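Side-chain contacts in glucose-1-phosphate thymidylyltransferase (Bacillus anthracis, PDB 4ECM), which catalyses the transfer of a thymidylyl group from dTTP to glucose 1-phosphate, giving dTDP-glucose and pyrophosphate, an early step towards dTDP-L-rhamnose: residues Gly167-Asn170 and Lys175-Glu178; Trp240-Gly245 and Gln251-Leu256; Gln112-Cys117 and Ser204-Leu209; Tyr63-Cys68 and Arg125-Leu130. All coordinates share one frame; numbering follows the deposited sequence. Where two conformers were deposited one is given.

Contacts 3 and 4 are neighbours at the central sheet: Leu-114 CD1 of contact 3 packs on Val-128 CG2 of contact 4 at 3.7 Å. Contact 4 sets helix 57-67 against one face of strand 125-130, while helix 110-115 of contact 3 lies on the other. Contact 1, a hairpin attached to the same sheet through strand 190-198, has its centre about 23 Å from that of contact 4, yet both reach the bound nucleotide sugar. Contact 2 follows last in the chain, its centre about 29 Å from that of contact 3 across the molecule. Segments of contacts 3 and 4 alternate in sequence. Each contact holds a residue of the nucleotide-sugar pocket.

Contact 1: Gly167-Asn170 and Lys175-Glu178; sequences GVAN and KIIE. With DAU (2'deoxy-thymidine-5'-diphospho-alpha-D-glucose), chain B.
Asn-170 meets strand 175-178 through both its backbone and its side chain. The tight part is a pair of straight backbone bonds: its N-H donates to Glu-178 O (2.9 Å), and its own O accepts from Ile-177 N (2.7 Å, 171° at the hydrogen). Two residues thus face one, and the helix-like backbone of Ile-177 is consistent with a classic beta bulge. On the buried apolar side, Ala-169 CB touches Ile-176 CD1 at 4.2 Å; small and branched groups fit here because Leu-157 and Val-155 of strand 153-159 pack against them. The other side is looser and polar. In one of its two deposited conformers Glu-178, with CG wedged between backbone N and carbonyl carbon (chi1 56°), folds back until CD lies 3.8 Å from Asn-170 CB. Carboxylate and amide planes stand 77° apart. In this conformer a water bridges Glu-178 OE2 (2.8 Å) and Val-168 O, a link that need not be permanent. Ile-177 and Lys-175 lie out towards solvent. At the inner end Gly-167 N donates to O4 of the glucose (3.1 Å), and the lack of a side chain leaves room for the sugar's O3. The whole is a beta hairpin, probably bulged at Ile-177, whose first strand borders the sugar site.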
# COMPACT_ATOMS: atom_id res chain seq x y z
N GLY A 167 -27.01 0.04 22.03
CA GLY A 167 -27.03 0.00 23.48
C GLY A 167 -28.24 0.87 23.82
O GLY A 167 -28.44 1.92 23.19
N VAL A 168 -29.06 0.42 24.75
CA VAL A 168 -30.31 1.12 25.09
C VAL A 168 -30.38 1.49 26.56
O VAL A 168 -30.18 0.65 27.43
CB VAL A 168 -31.53 0.23 24.75
CG1 VAL A 168 -32.82 0.86 25.27
CG2 VAL A 168 -31.60 -0.02 23.24
N ALA A 169 -30.67 2.76 26.83
CA ALA A 169 -30.74 3.25 28.20
C ALA A 169 -32.17 3.16 28.72
O ALA A 169 -33.10 3.66 28.09
CB ALA A 169 -30.24 4.69 28.29
N ASN A 170 -32.31 2.53 29.88
CA ASN A 170 -33.58 2.41 30.56
C ASN A 170 -33.64 3.61 31.48
O ASN A 170 -32.96 3.65 32.51
CB ASN A 170 -33.63 1.10 31.35
CG ASN A 170 -34.93 0.94 32.17
OD1 ASN A 170 -35.85 1.75 32.07
ND2 ASN A 170 -34.99 -0.12 32.98
N LYS A 175 -33.47 9.33 35.40
CA LYS A 175 -32.26 8.62 35.86
C LYS A 175 -32.06 7.35 35.03
O LYS A 175 -33.03 6.66 34.73
CB LYS A 175 -32.33 8.24 37.36
CG LYS A 175 -31.88 9.35 38.38
CD LYS A 175 -32.86 10.55 38.48
CE LYS A 175 -32.36 11.68 39.40
NZ LYS A 175 -32.34 11.32 40.85
N ILE A 176 -30.82 7.05 34.65
CA ILE A 176 -30.56 5.80 33.93
C ILE A 176 -30.51 4.66 34.95
O ILE A 176 -29.71 4.67 35.88
CB ILE A 176 -29.24 5.81 33.14
CG1 ILE A 176 -29.25 6.87 32.07
CG2 ILE A 176 -29.03 4.49 32.45
CD1 ILE A 176 -28.03 6.80 31.14
N ILE A 177 -31.40 3.68 34.77
CA ILE A 177 -31.49 2.53 35.68
C ILE A 177 -30.49 1.48 35.24
O ILE A 177 -29.81 0.90 36.06
CB ILE A 177 -32.91 1.94 35.72
CG1 ILE A 177 -33.91 3.03 36.12
CG2 ILE A 177 -32.98 0.75 36.69
CD1 ILE A 177 -33.60 3.73 37.45
N GLU A 178 -30.42 1.24 33.93
CA GLU A 178 -29.47 0.29 33.37
C GLU A 178 -29.37 0.46 31.86
O GLU A 178 -30.24 1.05 31.22
CB GLU A 178 -29.83 -1.16 33.74
CG GLU A 178 -31.23 -1.64 33.36
CD GLU A 178 -31.41 -1.88 31.87
OE1 GLU A 178 -32.44 -2.47 31.47
OE2 GLU A 178 -30.53 -1.48 31.09
O6 DAU B . -23.16 3.10 17.01
C6 DAU B . -23.55 3.11 18.39
C5 DAU B . -23.41 1.71 18.97
O5 DAU B . -22.06 1.29 18.76
C4 DAU B . -23.76 1.68 20.46
O4 DAU B . -25.12 2.01 20.67
C3 DAU B . -23.49 0.31 21.09
O3 DAU B . -23.72 0.40 22.51
C2 DAU B . -22.04 -0.08 20.79
O2 DAU B . -21.75 -1.41 21.26
C1 DAU B . -21.74 0.00 19.29
O1 DAU B . -22.49 -1.00 18.62
P2 DAU B . -22.02 -1.54 17.17
O3P DAU B . -22.35 -0.54 16.09
O4P DAU B . -22.48 -2.97 17.07
OPP DAU B . -20.41 -1.52 17.31
P DAU B . -19.44 -1.95 16.10
O1P DAU B . -20.09 -1.60 14.79
O2P DAU B . -18.97 -3.34 16.36
O5' DAU B . -18.19 -0.95 16.28
C5' DAU B . -18.36 0.42 15.98
C4' DAU B . -17.05 1.19 15.78
O4' DAU B . -16.03 0.86 16.72
C3' DAU B . -16.47 1.02 14.39
O3' DAU B . -16.30 2.35 13.89
C2' DAU B . -15.14 0.34 14.58
C1' DAU B . -14.83 0.51 16.06
N11 DAU B . -14.39 -0.69 16.78
C61 DAU B . -15.25 -1.82 16.78
C51 DAU B . -14.77 -3.07 17.13
C5A DAU B . -15.73 -4.24 17.24
C21 DAU B . -13.01 -0.91 16.93
O21 DAU B . -12.19 0.15 16.85
N31 DAU B . -12.51 -2.12 17.28
C41 DAU B . -13.32 -3.21 17.38
O41 DAU B . -12.80 -4.41 17.71
O HOH W 1 -32.15 -0.81 28.95

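Contact 2: Trp240-Gly245 and Gln251-Leu256; sequences WWTDAG and QRANAL
Trp-240 lays one face of its indole over Leu-256. The CB of the leucine stands 3.8 Å from the centroid of the six-membered ring, only 6° off its normal, a CH-pi contact; Leu-256 CD1 sits further along the same ring, 3.7 Å from Trp-240 CE3. A broad flat ring suits this place because it takes up the backbone as well, Leu-256 O lying 3.5 Å from CZ2. One turn back along the helix, Ala-253 is small enough to let strand 241-243 come close: its CB meets Thr-242 CG2 at 3.6 Å and Ala-244 CB beside it. Thr-242 is two-faced. With OG1 opposite the backbone N (chi1 -174°), the methyl faces the helix while the hydroxyl donates to Asp-243 O (2.7 Å), in the carbonyl plane and on a lone pair. Arg-252 NH2, in one of two conformers, comes obliquely to 3.0 Å from Thr-242 OG1. Next comes an Asx turn, in which Gly-245 N approaches Asp-243 OD2 from above the carboxylate plane, again in one of two conformers; Ser-249 OG also bonds to OD2, and Arg-165 forms a salt bridge with OD1. Trp-241 points the other way, touching the nucleotide sugar. The chemistry implies a division of labour: apolar surfaces seat helix 247-256, while polar bonds probably help hold the bend that places Asp-243 near the ligand.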
# COMPACT_ATOMS: atom_id res chain seq x y z
N TRP A 240 -29.24 15.66 14.60
CA TRP A 240 -29.26 14.32 14.07
C TRP A 240 -28.01 13.52 14.40
O TRP A 240 -26.95 14.06 14.74
CB TRP A 240 -29.51 14.33 12.55
CG TRP A 240 -28.55 15.15 11.74
CD1 TRP A 240 -28.74 16.42 11.28
CD2 TRP A 240 -27.26 14.74 11.24
NE1 TRP A 240 -27.66 16.84 10.55
CE2 TRP A 240 -26.73 15.83 10.52
CE3 TRP A 240 -26.51 13.57 11.35
CZ2 TRP A 240 -25.48 15.78 9.90
CZ3 TRP A 240 -25.26 13.53 10.74
CH2 TRP A 240 -24.76 14.62 10.02
N TRP A 241 -28.18 12.21 14.29
CA TRP A 241 -27.14 11.25 14.57
C TRP A 241 -27.40 9.96 13.81
O TRP A 241 -28.54 9.51 13.69
CB TRP A 241 -27.12 10.91 16.06
CG TRP A 241 -26.21 9.75 16.41
CD1 TRP A 241 -24.87 9.80 16.65
CD2 TRP A 241 -26.58 8.38 16.56
NE1 TRP A 241 -24.38 8.55 16.94
CE2 TRP A 241 -25.41 7.66 16.90
CE3 TRP A 241 -27.79 7.68 16.47
CZ2 TRP A 241 -25.40 6.29 17.11
CZ3 TRP A 241 -27.80 6.31 16.71
CH2 TRP A 241 -26.60 5.63 17.02
N THR A 242 -26.33 9.37 13.30
CA THR A 242 -26.46 8.09 12.65
C THR A 242 -25.17 7.32 12.72
O THR A 242 -24.07 7.90 12.81
CB THR A 242 -26.80 8.23 11.16
OG1 THR A 242 -27.04 6.92 10.62
CG2 THR A 242 -25.64 8.89 10.38
N ASP A 243 -25.28 6.01 12.73
CA ASP A 243 -24.12 5.19 12.60
C ASP A 243 -23.92 5.14 11.09
O ASP A 243 -24.78 5.57 10.29
CB ASP A 243 -24.35 3.77 13.11
CG ASP A 243 -25.29 3.00 12.21
OD1 ASP A 243 -26.48 3.33 12.20
OD2 ASP A 243 -24.85 2.06 11.52
N ALA A 244 -22.78 4.66 10.67
CA ALA A 244 -22.53 4.49 9.23
C ALA A 244 -21.97 3.13 8.90
O ALA A 244 -21.21 3.00 7.97
CB ALA A 244 -21.60 5.59 8.73
N GLY A 245 -22.39 2.11 9.65
CA GLY A 245 -21.87 0.74 9.51
C GLY A 245 -22.67 -0.26 8.68
O GLY A 245 -22.29 -1.43 8.61
N GLN A 251 -25.38 5.36 3.54
CA GLN A 251 -26.02 6.23 2.54
C GLN A 251 -26.75 7.39 3.22
O GLN A 251 -26.73 8.52 2.73
CB GLN A 251 -26.97 5.44 1.66
CG GLN A 251 -26.26 4.43 0.76
CD GLN A 251 -25.28 5.07 -0.19
OE1 GLN A 251 -25.47 6.21 -0.63
NE2 GLN A 251 -24.22 4.33 -0.53
N ARG A 252 -27.39 7.10 4.35
CA ARG A 252 -28.11 8.12 5.11
C ARG A 252 -27.12 9.17 5.60
O ARG A 252 -27.36 10.37 5.46
CB ARG A 252 -28.79 7.49 6.31
CG ARG A 252 -29.71 8.41 7.11
CD ARG A 252 -30.04 7.72 8.42
NE ARG A 252 -30.35 6.32 8.17
CZ ARG A 252 -30.17 5.34 9.04
NH1 ARG A 252 -30.48 4.10 8.69
NH2 ARG A 252 -29.67 5.61 10.25
N ALA A 253 -26.02 8.72 6.18
CA ALA A 253 -24.98 9.62 6.69
C ALA A 253 -24.49 10.51 5.54
O ALA A 253 -24.32 11.72 5.72
CB ALA A 253 -23.81 8.82 7.29
N ASN A 254 -24.27 9.92 4.37
CA ASN A 254 -23.87 10.71 3.21
C ASN A 254 -24.86 11.82 2.86
O ASN A 254 -24.44 12.96 2.62
CB ASN A 254 -23.61 9.85 1.96
CG ASN A 254 -22.20 9.33 1.92
OD1 ASN A 254 -21.34 9.97 1.32
ND2 ASN A 254 -21.93 8.22 2.59
N ALA A 255 -26.15 11.49 2.85
CA ALA A 255 -27.18 12.48 2.52
C ALA A 255 -27.20 13.57 3.60
O ALA A 255 -27.23 14.75 3.28
CB ALA A 255 -28.57 11.83 2.38
N LEU A 256 -27.18 13.16 4.86
CA LEU A 256 -27.18 14.11 5.97
C LEU A 256 -25.97 15.04 5.99
O LEU A 256 -26.07 16.18 6.45
CB LEU A 256 -27.25 13.37 7.31
CG LEU A 256 -28.61 12.74 7.64
CD1 LEU A 256 -28.57 11.82 8.89
CD2 LEU A 256 -29.65 13.86 7.83

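Contact 3: Gln112-Cys117 and Ser204-Leu209; sequences QALGLC and SYIKEL
Ile-206 carries its side of this contact alone, reaching across to Leu-114 and Gly-115. Its CB leaves the main chain in the direction of helix 110-115. From there the short branch, CG2, comes to 4.3 Å from Gly-115 CA, while CG1 starts the long branch. CG1 lies opposite the carbonyl carbon (chi1 -70°), and with chi2 at -179° the chain is fully extended, which brings the terminal methyl up to the other helix. There CD1 settles beside the backbone, 3.8 Å from Gly-115 N and 3.9 Å from Gly-115 CA. The same methyl is also 3.9 Å from Leu-114 CG and 4.0 Å from Leu-114 CD2, so it occupies the notch between the glycine and the leucine. The two side chains cross at about a right angle. Glycine suits its position because the bare backbone admits the isoleucine and lets the chains approach to 6.4 Å between the CA atoms of Gly-115 and Ile-206. Leucine suits the position just before it for its forked end: one branch meets Ile-206, while the side chain also packs on Ile-28, Met-126 and Val-128 of the central sheet. At the border, Lys-207 NZ forms a salt bridge with Glu-118, and on the helix's far side Ala-113 touches the nucleotide sugar. The small area, 123 Å² in all, and the absence of any polar bond between the segments imply that shape fit, with van der Waals and hydrophobic contributions, joins helix 202-206 to helix 110-115.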
# COMPACT_ATOMS: atom_id res chain seq x y z
N GLN A 112 -11.85 -3.38 24.13
CA GLN A 112 -10.48 -3.85 23.91
C GLN A 112 -9.63 -2.75 23.22
O GLN A 112 -8.48 -2.49 23.59
CB GLN A 112 -10.51 -5.08 23.00
CG GLN A 112 -9.14 -5.75 22.81
CD GLN A 112 -9.19 -6.89 21.79
OE1 GLN A 112 -9.48 -6.68 20.61
NE2 GLN A 112 -8.85 -8.10 22.24
N ALA A 113 -10.21 -2.13 22.19
CA ALA A 113 -9.54 -1.06 21.45
C ALA A 113 -9.23 0.09 22.40
O ALA A 113 -8.12 0.62 22.42
CB ALA A 113 -10.42 -0.59 20.28
N LEU A 114 -10.19 0.45 23.23
CA LEU A 114 -9.99 1.55 24.18
C LEU A 114 -8.87 1.23 25.16
O LEU A 114 -8.12 2.12 25.55
CB LEU A 114 -11.28 1.85 24.93
CG LEU A 114 -11.23 2.93 26.00
CD1 LEU A 114 -10.83 4.26 25.42
CD2 LEU A 114 -12.60 3.04 26.68
N GLY A 115 -8.74 -0.04 25.52
CA GLY A 115 -7.71 -0.48 26.47
C GLY A 115 -6.29 -0.17 26.04
O GLY A 115 -5.42 0.04 26.87
N LEU A 116 -6.05 -0.13 24.72
CA LEU A 116 -4.72 0.18 24.15
C LEU A 116 -4.29 1.64 24.39
O LEU A 116 -3.11 2.01 24.21
CB LEU A 116 -4.73 -0.07 22.64
CG LEU A 116 -5.20 -1.45 22.16
CD1 LEU A 116 -5.42 -1.46 20.66
CD2 LEU A 116 -4.23 -2.56 22.60
N CYS A 117 -5.24 2.48 24.79
CA CYS A 117 -4.98 3.90 24.99
C CYS A 117 -4.63 4.26 26.44
O CYS A 117 -4.51 5.43 26.77
CB CYS A 117 -6.22 4.70 24.58
SG CYS A 117 -6.88 4.31 22.97
N SER A 204 -8.58 0.69 34.55
CA SER A 204 -8.48 -0.30 35.62
C SER A 204 -9.66 -1.28 35.54
O SER A 204 -9.51 -2.47 35.84
CB SER A 204 -8.44 0.38 36.98
OG SER A 204 -9.62 1.15 37.15
N TYR A 205 -10.83 -0.80 35.13
CA TYR A 205 -11.97 -1.68 34.98
C TYR A 205 -11.88 -2.51 33.70
O TYR A 205 -12.31 -3.67 33.70
CB TYR A 205 -13.31 -0.95 35.02
CG TYR A 205 -14.46 -1.95 34.93
CD1 TYR A 205 -14.86 -2.68 36.05
CD2 TYR A 205 -15.10 -2.20 33.72
CE1 TYR A 205 -15.89 -3.62 35.98
CE2 TYR A 205 -16.14 -3.14 33.63
CZ TYR A 205 -16.53 -3.85 34.76
OH TYR A 205 -17.55 -4.77 34.68
N ILE A 206 -11.37 -1.95 32.61
CA ILE A 206 -11.25 -2.72 31.37
C ILE A 206 -10.44 -4.00 31.62
O ILE A 206 -10.66 -5.01 30.95
CB ILE A 206 -10.60 -1.94 30.20
CG1 ILE A 206 -11.54 -0.85 29.69
CG2 ILE A 206 -10.28 -2.88 29.02
CD1 ILE A 206 -10.98 -0.07 28.55
N LYS A 207 -9.55 -3.97 32.61
CA LYS A 207 -8.73 -5.13 32.97
C LYS A 207 -9.51 -6.33 33.53
O LYS A 207 -9.00 -7.45 33.53
CB LYS A 207 -7.62 -4.70 33.92
CG LYS A 207 -6.62 -3.79 33.23
CD LYS A 207 -5.67 -3.12 34.19
CE LYS A 207 -4.77 -2.16 33.44
NZ LYS A 207 -3.87 -1.40 34.34
N GLU A 208 -10.74 -6.11 34.00
CA GLU A 208 -11.56 -7.20 34.54
C GLU A 208 -12.45 -7.74 33.41
O GLU A 208 -13.68 -7.63 33.43
CB GLU A 208 -12.35 -6.72 35.76
CG GLU A 208 -11.52 -5.82 36.72
CD GLU A 208 -10.12 -6.37 37.03
OE1 GLU A 208 -9.95 -7.60 37.12
OE2 GLU A 208 -9.18 -5.56 37.17
N LEU A 209 -11.76 -8.33 32.43
CA LEU A 209 -12.33 -8.91 31.17
C LEU A 209 -13.48 -9.94 31.18
O LEU A 209 -13.54 -10.85 32.03
CB LEU A 209 -11.15 -9.53 30.38
CG LEU A 209 -11.34 -10.48 29.18
CD1 LEU A 209 -11.94 -9.76 27.99
CD2 LEU A 209 -10.00 -11.16 28.78

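Contact 4: Tyr63-Cys68 and Arg125-Leu130; sequences YKLKQC and RMVVIL. With DAU (2'deoxy-thymidine-5'-diphospho-alpha-D-glucose), chain B.
Lys-64 NZ is gripped by two backbone oxygens, Asp-137 O and Phe-135 O, and the lysine also forms a cation-pi contact with the ring of Phe-135. The root of this side chain does a different job: its CB packs on Ile-129 CD1 at 4.0 Å. A bend at chi2 (-65°) then turns the rest of the chain away from the strand, so the long lysine can serve the buried apolar layer with its CB and the carbonyls with its ammonium group. Leu-65 follows, aimed at the sheet, and its CG and one branch, CD2, meet two strand residues. Its CG lies 4.0 Å from Ile-129 CD1, the two side chains approaching tip to tip; its CD2 slides past Val-127 to reach CG1 at 3.9 Å. Helix 57-67 thus lies against the sheet, running nearly antiparallel to strand 125-130 (157° between the short axes), and forms the helical link of the beta-alpha-beta crossover from strand 25-30 to the parallel strand 72-77, as in a Rossmann-like alpha/beta fold. Beta-branched Val-127 and Ile-129 suit an extended strand and present compact apolar ends to the helix, with Val-143 of helix 140-147 and Leu-197 also packed on Val-127. The alternate residues Met-126, Val-128 and Leu-130 face the other side of the sheet. There Leu-130 touches the nucleotide sugar, its CD1 lying 3.5 Å from the glucose ring oxygen O5. Its CB comes to 3.9 Å from C4' of the deoxyribose.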
# COMPACT_ATOMS: atom_id res chain seq x y z
N TYR A 63 -12.66 16.48 13.24
CA TYR A 63 -13.17 17.84 13.31
C TYR A 63 -13.98 18.05 14.60
O TYR A 63 -13.88 19.11 15.21
CB TYR A 63 -14.02 18.15 12.08
CG TYR A 63 -14.34 19.64 11.90
CD1 TYR A 63 -13.43 20.49 11.26
CD2 TYR A 63 -15.55 20.18 12.33
CE1 TYR A 63 -13.71 21.84 11.08
CE2 TYR A 63 -15.84 21.53 12.16
CZ TYR A 63 -14.92 22.35 11.54
OH TYR A 63 -15.17 23.69 11.35
N LYS A 64 -14.78 17.05 15.02
CA LYS A 64 -15.54 17.17 16.26
C LYS A 64 -14.62 17.45 17.45
O LYS A 64 -14.91 18.30 18.28
CB LYS A 64 -16.34 15.90 16.57
CG LYS A 64 -17.53 15.65 15.70
CD LYS A 64 -18.63 16.71 15.88
CE LYS A 64 -19.78 16.41 14.94
NZ LYS A 64 -20.75 17.50 14.84
N LEU A 65 -13.53 16.70 17.53
CA LEU A 65 -12.57 16.86 18.62
C LEU A 65 -11.83 18.19 18.49
O LEU A 65 -11.70 18.95 19.46
CB LEU A 65 -11.61 15.67 18.66
CG LEU A 65 -12.24 14.33 19.03
CD1 LEU A 65 -11.33 13.15 18.69
CD2 LEU A 65 -12.66 14.30 20.53
N LYS A 66 -11.37 18.51 17.30
CA LYS A 66 -10.65 19.75 17.10
C LYS A 66 -11.49 20.96 17.52
O LYS A 66 -10.99 21.87 18.18
CB LYS A 66 -10.24 19.94 15.66
CG LYS A 66 -9.41 21.22 15.47
CD LYS A 66 -9.24 21.55 14.03
CE LYS A 66 -8.38 22.80 13.86
NZ LYS A 66 -8.25 23.16 12.42
N GLN A 67 -12.76 20.97 17.12
CA GLN A 67 -13.68 22.05 17.47
C GLN A 67 -13.80 22.26 18.97
O GLN A 67 -14.13 23.36 19.40
CB GLN A 67 -15.06 21.84 16.87
CG GLN A 67 -15.13 22.07 15.36
CD GLN A 67 -14.73 23.49 14.95
OE1 GLN A 67 -13.54 23.80 14.74
NE2 GLN A 67 -15.74 24.35 14.79
N CYS A 68 -13.54 21.22 19.74
CA CYS A 68 -13.57 21.33 21.18
C CYS A 68 -12.16 21.61 21.77
O CYS A 68 -11.96 21.52 22.98
CB CYS A 68 -14.13 20.04 21.76
SG CYS A 68 -14.75 20.32 23.36
N ARG A 125 -8.56 13.00 31.31
CA ARG A 125 -9.87 12.54 30.92
C ARG A 125 -9.86 12.38 29.42
O ARG A 125 -8.93 12.82 28.75
CB ARG A 125 -10.95 13.50 31.37
CG ARG A 125 -11.02 13.58 32.90
CD ARG A 125 -12.26 14.24 33.38
NE ARG A 125 -12.25 14.42 34.83
CZ ARG A 125 -13.29 14.88 35.53
NH1 ARG A 125 -14.43 15.18 34.92
NH2 ARG A 125 -13.19 15.02 36.84
N MET A 126 -10.90 11.74 28.88
CA MET A 126 -10.94 11.49 27.46
C MET A 126 -12.32 11.52 26.84
O MET A 126 -13.33 11.27 27.52
CB MET A 126 -10.35 10.11 27.22
CG MET A 126 -11.31 8.97 27.60
SD MET A 126 -10.45 7.45 27.99
CE MET A 126 -10.09 7.78 29.74
N VAL A 127 -12.36 11.85 25.56
CA VAL A 127 -13.56 11.74 24.76
C VAL A 127 -13.27 10.65 23.73
O VAL A 127 -12.27 10.72 22.99
CB VAL A 127 -13.96 13.05 24.06
CG1 VAL A 127 -15.17 12.79 23.13
CG2 VAL A 127 -14.30 14.14 25.09
N VAL A 128 -14.12 9.63 23.71
CA VAL A 128 -13.97 8.53 22.79
C VAL A 128 -15.07 8.62 21.74
O VAL A 128 -16.24 8.71 22.08
CB VAL A 128 -14.13 7.19 23.51
CG1 VAL A 128 -14.04 6.04 22.52
CG2 VAL A 128 -13.08 7.05 24.64
N ILE A 129 -14.69 8.63 20.46
CA ILE A 129 -15.67 8.63 19.38
C ILE A 129 -15.51 7.40 18.49
O ILE A 129 -14.44 7.17 17.89
CB ILE A 129 -15.54 9.89 18.48
CG1 ILE A 129 -15.66 11.16 19.33
CG2 ILE A 129 -16.61 9.88 17.38
CD1 ILE A 129 -15.75 12.45 18.52
N LEU A 130 -16.57 6.60 18.38
CA LEU A 130 -16.53 5.47 17.46
C LEU A 130 -16.50 6.12 16.06
O LEU A 130 -17.31 7.00 15.74
CB LEU A 130 -17.73 4.54 17.64
CG LEU A 130 -17.93 4.01 19.07
CD1 LEU A 130 -19.09 3.03 19.14
CD2 LEU A 130 -16.63 3.35 19.56
O6 DAU B . -23.16 3.10 17.01
C6 DAU B . -23.55 3.11 18.39
C5 DAU B . -23.41 1.71 18.97
O5 DAU B . -22.06 1.29 18.76
C4 DAU B . -23.76 1.68 20.46
O4 DAU B . -25.12 2.01 20.67
C3 DAU B . -23.49 0.31 21.09
O3 DAU B . -23.72 0.40 22.51
C2 DAU B . -22.04 -0.08 20.79
O2 DAU B . -21.75 -1.41 21.26
C1 DAU B . -21.74 0.00 19.29
O1 DAU B . -22.49 -1.00 18.62
P2 DAU B . -22.02 -1.54 17.17
O3P DAU B . -22.35 -0.54 16.09
O4P DAU B . -22.48 -2.97 17.07
OPP DAU B . -20.41 -1.52 17.31
P DAU B . -19.44 -1.95 16.10
O1P DAU B . -20.09 -1.60 14.79
O2P DAU B . -18.97 -3.34 16.36
O5' DAU B . -18.19 -0.95 16.28
C5' DAU B . -18.36 0.42 15.98
C4' DAU B . -17.05 1.19 15.78
O4' DAU B . -16.03 0.86 16.72
C3' DAU B . -16.47 1.02 14.39
O3' DAU B . -16.30 2.35 13.89
C2' DAU B . -15.14 0.34 14.58
C1' DAU B . -14.83 0.51 16.06
N11 DAU B . -14.39 -0.69 16.78
C61 DAU B . -15.25 -1.82 16.78
C51 DAU B . -14.77 -3.07 17.13
C5A DAU B . -15.73 -4.24 17.24
C21 DAU B . -13.01 -0.91 16.93
O21 DAU B . -12.19 0.15 16.85
N31 DAU B . -12.51 -2.12 17.28
C41 DAU B . -13.32 -3.21 17.38
O41 DAU B . -12.80 -4.41 17.71